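Local coordinates for CDP-glucose 4,6-dehydratase (Salmonella enterica subsp. enterica serovar Typhi, PDB 1WVG), which catalyses the NAD(+)-dependent dehydration of CDP-D-glucose to CDP-4-dehydro-6-deoxy-D-glucose, an early step in making CDP-3,6-dideoxy-D-mannose for the lipopolysaccharide O-antigen, at residues S26-L29 / T30-A34; S346-E349 / I350-M354. All coordinates share one frame; numbering follows the deposited sequence.

Contact 1: S26-L29 / T30-A34; sequences SLWL and TEMGA
Met32 lays its thioether alongside the indole of Trp28, one turn back, in a Met-aromatic contact. SD lies 4.6 Å from the centroid of the five-membered ring and 54° off the ring normal, an oblique approach, while the methyl CE of Met32 rests 3.7 Å from CD1 of Trp28. The bend at the end of the methionine (chi3 -57°) also brings CE of Met32 to 3.8 Å from CD2 of Leu29, so one methyl bridges two residues of the preceding turn. The helix ends here in a Schellman motif, made by the bonds from Ala34 N to Leu29 O (3.1 Å) and from Gly33 N to Thr30 O, round Gly33, whose positive phi (101°) takes the chain out of the helix. Leu29 O accepts a further, bent bond from Met32 N (2.9 Å), which sits well above the carbonyl plane, on the face opposite Ala34 N. CB of Ala34 comes to 3.3 Å from Leu29 O. Ahead of the cap, regular helical bonds persist, with Thr30 N 2.8 Å from Ser26 O. OG1 of Thr30, placed between its own N and carbonyl carbon, lies close to the carbonyls of both Ser26 and Leu27. The motif ends helix 20-31 and leads into strand 35-40, within the first beta-alpha-beta unit of the Rossmann fold; Trp28 packs on helices 236-251 and 342-355, and Leu29 and Met32 on helix 4-7.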
loop_
_atom_site.group_PDB
_atom_site.type_symbol
_atom_site.label_atom_id
_atom_site.label_comp_id
_atom_site.label_asym_id
_atom_site.label_seq_id
_atom_site.Cartn_x
_atom_site.Cartn_y
_atom_site.Cartn_z
ATOM N N SER A 26 24.245 -3.491 29.881
ATOM C CA SER A 26 24.846 -4.411 30.852
ATOM C C SER A 26 24.895 -3.837 32.271
ATOM O O SER A 26 24.605 -4.478 33.294
ATOM C CB SER A 26 26.216 -4.844 30.370
ATOM O OG SER A 26 26.101 -5.362 29.062
ATOM N N LEU A 27 25.268 -2.578 32.321
ATOM C CA LEU A 27 25.305 -1.901 33.569
ATOM C C LEU A 27 23.932 -1.923 34.240
ATOM O O LEU A 27 23.766 -2.331 35.401
ATOM C CB LEU A 27 25.699 -0.477 33.285
ATOM C CG LEU A 27 25.903 0.266 34.580
ATOM C CD1 LEU A 27 26.914 -0.505 35.414
ATOM C CD2 LEU A 27 26.492 1.636 34.250
ATOM N N TRP A 28 22.924 -1.490 33.482
ATOM C CA TRP A 28 21.559 -1.459 33.994
ATOM C C TRP A 28 21.172 -2.795 34.588
ATOM O O TRP A 28 20.708 -2.929 35.732
ATOM C CB TRP A 28 20.556 -1.166 32.846
ATOM C CG TRP A 28 19.243 -0.612 33.367
ATOM C CD1 TRP A 28 18.734 -0.799 34.621
ATOM C CD2 TRP A 28 18.318 0.271 32.675
ATOM N NE1 TRP A 28 17.555 -0.103 34.760
ATOM C CE2 TRP A 28 17.270 0.557 33.570
ATOM C CE3 TRP A 28 18.276 0.845 31.387
ATOM C CZ2 TRP A 28 16.205 1.412 33.196
ATOM C CZ3 TRP A 28 17.239 1.699 31.020
ATOM C CH2 TRP A 28 16.210 1.971 31.927
ATOM N N LEU A 29 21.330 -3.788 33.710
ATOM C CA LEU A 29 21.010 -5.176 33.992
ATOM C C LEU A 29 21.732 -5.740 35.236
ATOM O O LEU A 29 21.119 -6.339 36.142
ATOM C CB LEU A 29 21.223 -6.060 32.736
ATOM C CG LEU A 29 20.057 -6.070 31.725
ATOM C CD1 LEU A 29 20.233 -7.139 30.630
ATOM C CD2 LEU A 29 18.702 -6.249 32.425
ATOM N N THR A 30 23.061 -5.564 35.298
ATOM C CA THR A 30 23.749 -6.117 36.462
ATOM C C THR A 30 23.291 -5.409 37.708
ATOM O O THR A 30 23.117 -5.975 38.790
ATOM C CB THR A 30 25.261 -6.076 36.350
ATOM O OG1 THR A 30 25.593 -4.729 36.306
ATOM C CG2 THR A 30 25.710 -6.718 35.056
ATOM N N GLU A 31 23.066 -4.124 37.537
ATOM C CA GLU A 31 22.585 -3.343 38.648
ATOM C C GLU A 31 21.264 -3.874 39.160
ATOM O O GLU A 31 20.944 -3.655 40.325
ATOM C CB GLU A 31 22.445 -1.865 38.284
ATOM C CG GLU A 31 22.043 -0.969 39.470
ATOM C CD GLU A 31 21.760 0.448 39.037
ATOM O OE1 GLU A 31 22.581 1.351 39.116
ATOM O OE2 GLU A 31 20.531 0.607 38.563
ATOM N N MET A 32 20.510 -4.571 38.294
ATOM C CA MET A 32 19.220 -5.099 38.722
ATOM C C MET A 32 19.295 -6.488 39.312
ATOM O O MET A 32 18.282 -7.089 39.671
ATOM C CB MET A 32 18.113 -4.961 37.667
ATOM C CG MET A 32 17.647 -3.520 37.551
ATOM S SD MET A 32 16.250 -3.329 36.419
ATOM C CE MET A 32 16.938 -4.039 34.909
ATOM N N GLY A 33 20.518 -7.001 39.419
ATOM C CA GLY A 33 20.691 -8.304 40.010
ATOM C C GLY A 33 20.880 -9.399 39.001
ATOM O O GLY A 33 21.144 -10.549 39.379
ATOM N N ALA A 34 20.781 -9.043 37.715
ATOM C CA ALA A 34 20.956 -10.048 36.665
ATOM C C ALA A 34 22.379 -10.585 36.484
ATOM O O ALA A 34 23.390 -9.895 36.750
ATOM C CB ALA A 34 20.471 -9.474 35.334
#

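Contact 2: S346-E349 / I350-M354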
loop_
_atom_site.group_PDB
_atom_site.type_symbol
_atom_site.label_atom_id
_atom_site.label_comp_id
_atom_site.label_asym_id
_atom_site.label_seq_id
_atom_site.Cartn_x
_atom_site.Cartn_y
_atom_site.Cartn_z
ATOM N N SER A 346 27.066 7.364 35.942
ATOM C CA SER A 346 26.301 6.478 35.102
ATOM C C SER A 346 25.262 5.795 35.963
ATOM O O SER A 346 24.083 5.800 35.642
ATOM C CB SER A 346 27.170 5.530 34.278
ATOM O OG SER A 346 28.065 6.310 33.469
ATOM N N LYS A 347 25.648 5.244 37.107
ATOM C CA LYS A 347 24.637 4.627 37.969
ATOM C C LYS A 347 23.565 5.621 38.341
ATOM O O LYS A 347 22.371 5.310 38.461
ATOM C CB LYS A 347 25.221 4.018 39.245
ATOM C CG LYS A 347 26.073 2.767 39.014
ATOM C CD LYS A 347 26.090 1.802 40.200
ATOM C CE LYS A 347 27.455 1.180 40.478
ATOM N NZ LYS A 347 27.408 -0.028 41.332
ATOM N N ARG A 348 23.991 6.859 38.533
ATOM C CA ARG A 348 23.021 7.866 38.875
ATOM C C ARG A 348 21.996 8.132 37.758
ATOM O O ARG A 348 20.800 8.363 37.977
ATOM C CB ARG A 348 23.699 9.150 39.325
ATOM C CG ARG A 348 22.869 9.844 40.404
ATOM C CD ARG A 348 23.326 11.241 40.807
ATOM N NE ARG A 348 22.188 12.105 41.104
ATOM C CZ ARG A 348 22.162 13.434 40.987
ATOM N NH1 ARG A 348 23.230 14.163 40.589
ATOM N NH2 ARG A 348 21.030 14.069 41.292
ATOM N N GLU A 349 22.467 8.150 36.523
ATOM C CA GLU A 349 21.505 8.408 35.447
ATOM C C GLU A 349 20.420 7.368 35.340
ATOM O O GLU A 349 19.258 7.742 35.155
ATOM C CB GLU A 349 22.109 8.690 34.081
ATOM C CG GLU A 349 22.804 10.046 34.111
ATOM C CD GLU A 349 22.358 10.891 32.982
ATOM O OE1 GLU A 349 22.443 10.517 31.817
ATOM O OE2 GLU A 349 21.860 12.031 33.403
ATOM N N ILE A 350 20.827 6.080 35.461
ATOM C CA ILE A 350 19.929 4.917 35.421
ATOM C C ILE A 350 18.897 5.090 36.547
ATOM O O ILE A 350 17.686 4.993 36.372
ATOM C CB ILE A 350 20.719 3.596 35.515
ATOM C CG1 ILE A 350 21.677 3.366 34.351
ATOM C CG2 ILE A 350 19.835 2.371 35.719
ATOM C CD1 ILE A 350 22.252 1.941 34.297
ATOM N N SER A 351 19.383 5.446 37.737
ATOM C CA SER A 351 18.475 5.643 38.846
ATOM C C SER A 351 17.485 6.788 38.621
ATOM O O SER A 351 16.300 6.731 38.923
ATOM C CB SER A 351 19.276 5.917 40.110
ATOM O OG SER A 351 18.904 7.198 40.593
ATOM N N ASP A 352 17.997 7.874 38.102
ATOM C CA ASP A 352 17.171 9.027 37.840
ATOM C C ASP A 352 16.111 8.646 36.835
ATOM O O ASP A 352 14.979 9.084 36.897
ATOM C CB ASP A 352 18.029 10.119 37.154
ATOM C CG ASP A 352 18.912 10.927 38.067
ATOM O OD1 ASP A 352 18.814 10.840 39.274
ATOM O OD2 ASP A 352 19.772 11.729 37.438
ATOM N N TYR A 353 16.527 7.861 35.848
ATOM C CA TYR A 353 15.595 7.467 34.829
ATOM C C TYR A 353 14.559 6.595 35.443
ATOM O O TYR A 353 13.376 6.737 35.163
ATOM C CB TYR A 353 16.230 6.747 33.619
ATOM C CG TYR A 353 15.283 6.470 32.447
ATOM C CD1 TYR A 353 15.126 7.372 31.395
ATOM C CD2 TYR A 353 14.576 5.269 32.368
ATOM C CE1 TYR A 353 14.294 7.092 30.312
ATOM C CE2 TYR A 353 13.696 4.987 31.323
ATOM C CZ TYR A 353 13.557 5.909 30.290
ATOM O OH TYR A 353 12.730 5.627 29.229
ATOM N N MET A 354 15.021 5.680 36.266
ATOM C CA MET A 354 14.066 4.796 36.899
ATOM C C MET A 354 13.088 5.580 37.756
ATOM O O MET A 354 11.986 5.142 38.075
ATOM C CB MET A 354 14.770 3.741 37.751
ATOM C CG MET A 354 15.613 2.841 36.886
ATOM S SD MET A 354 14.903 1.185 36.785
ATOM C CE MET A 354 16.369 0.239 37.269
#
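Ile350 opens the second segment by donating its N to Ser346 O, a long but nearly straight bond of 3.3 Å, and its CG1 comes to 3.7 Å from that oxygen. Ser351 repeats the i to i+4 pattern through its N to Lys347 O, and its OG adds a weak bond to Arg348 O. That carbonyl oxygen is gripped more firmly by Asp352 N, at 2.8 Å. With CG anti to its carbonyl carbon (chi1 -79°), Asp352 turns its carboxylate back along the helix toward Arg348. OD1 of Asp352 stays 4.0 Å from Arg348 NE, off to one side of the plane of the guanidinium, too far and too badly placed for a salt bridge; the two flat groups are turned 82° apart. OE2 of Glu349 and OD2 of Asp352 are 4.6 Å apart, and NH1 of Arg328 forms salt bridges with both. Tyr353 N closes the next turn on Glu349 O, while its ring leads away to bond through OH with Glu237 and Ser240. The chemistry is therefore divided: Arg348 probably offers Asp352 only a general attraction, whereas Arg328 probably offsets the repulsion between the two acids and ties helix 342-355 to helix 322-337.

Contacts 1 and 2 lie far apart in sequence but pack directly on each other, their centres about 12 Å apart. Helix 342-355 sets Ile350 and Met354 against the end of helix 20-31: CD1 of Ile350 comes within 3.5 Å of CA of Trp28, and Met354 packs beside Trp28 and Met32, although the placing of its terminal methyl is doubtful. CG2 of Ile350 also approaches OE2 of Glu31 at 3.4 Å, a distance to be read with caution because the glutamate is poorly ordered. The C-terminal helix is thus joined to the nucleotide-binding Rossmann core. The side chain of Ser26, in contact 1, is about 9 Å from the bound adenosine-5-diphosphoribose.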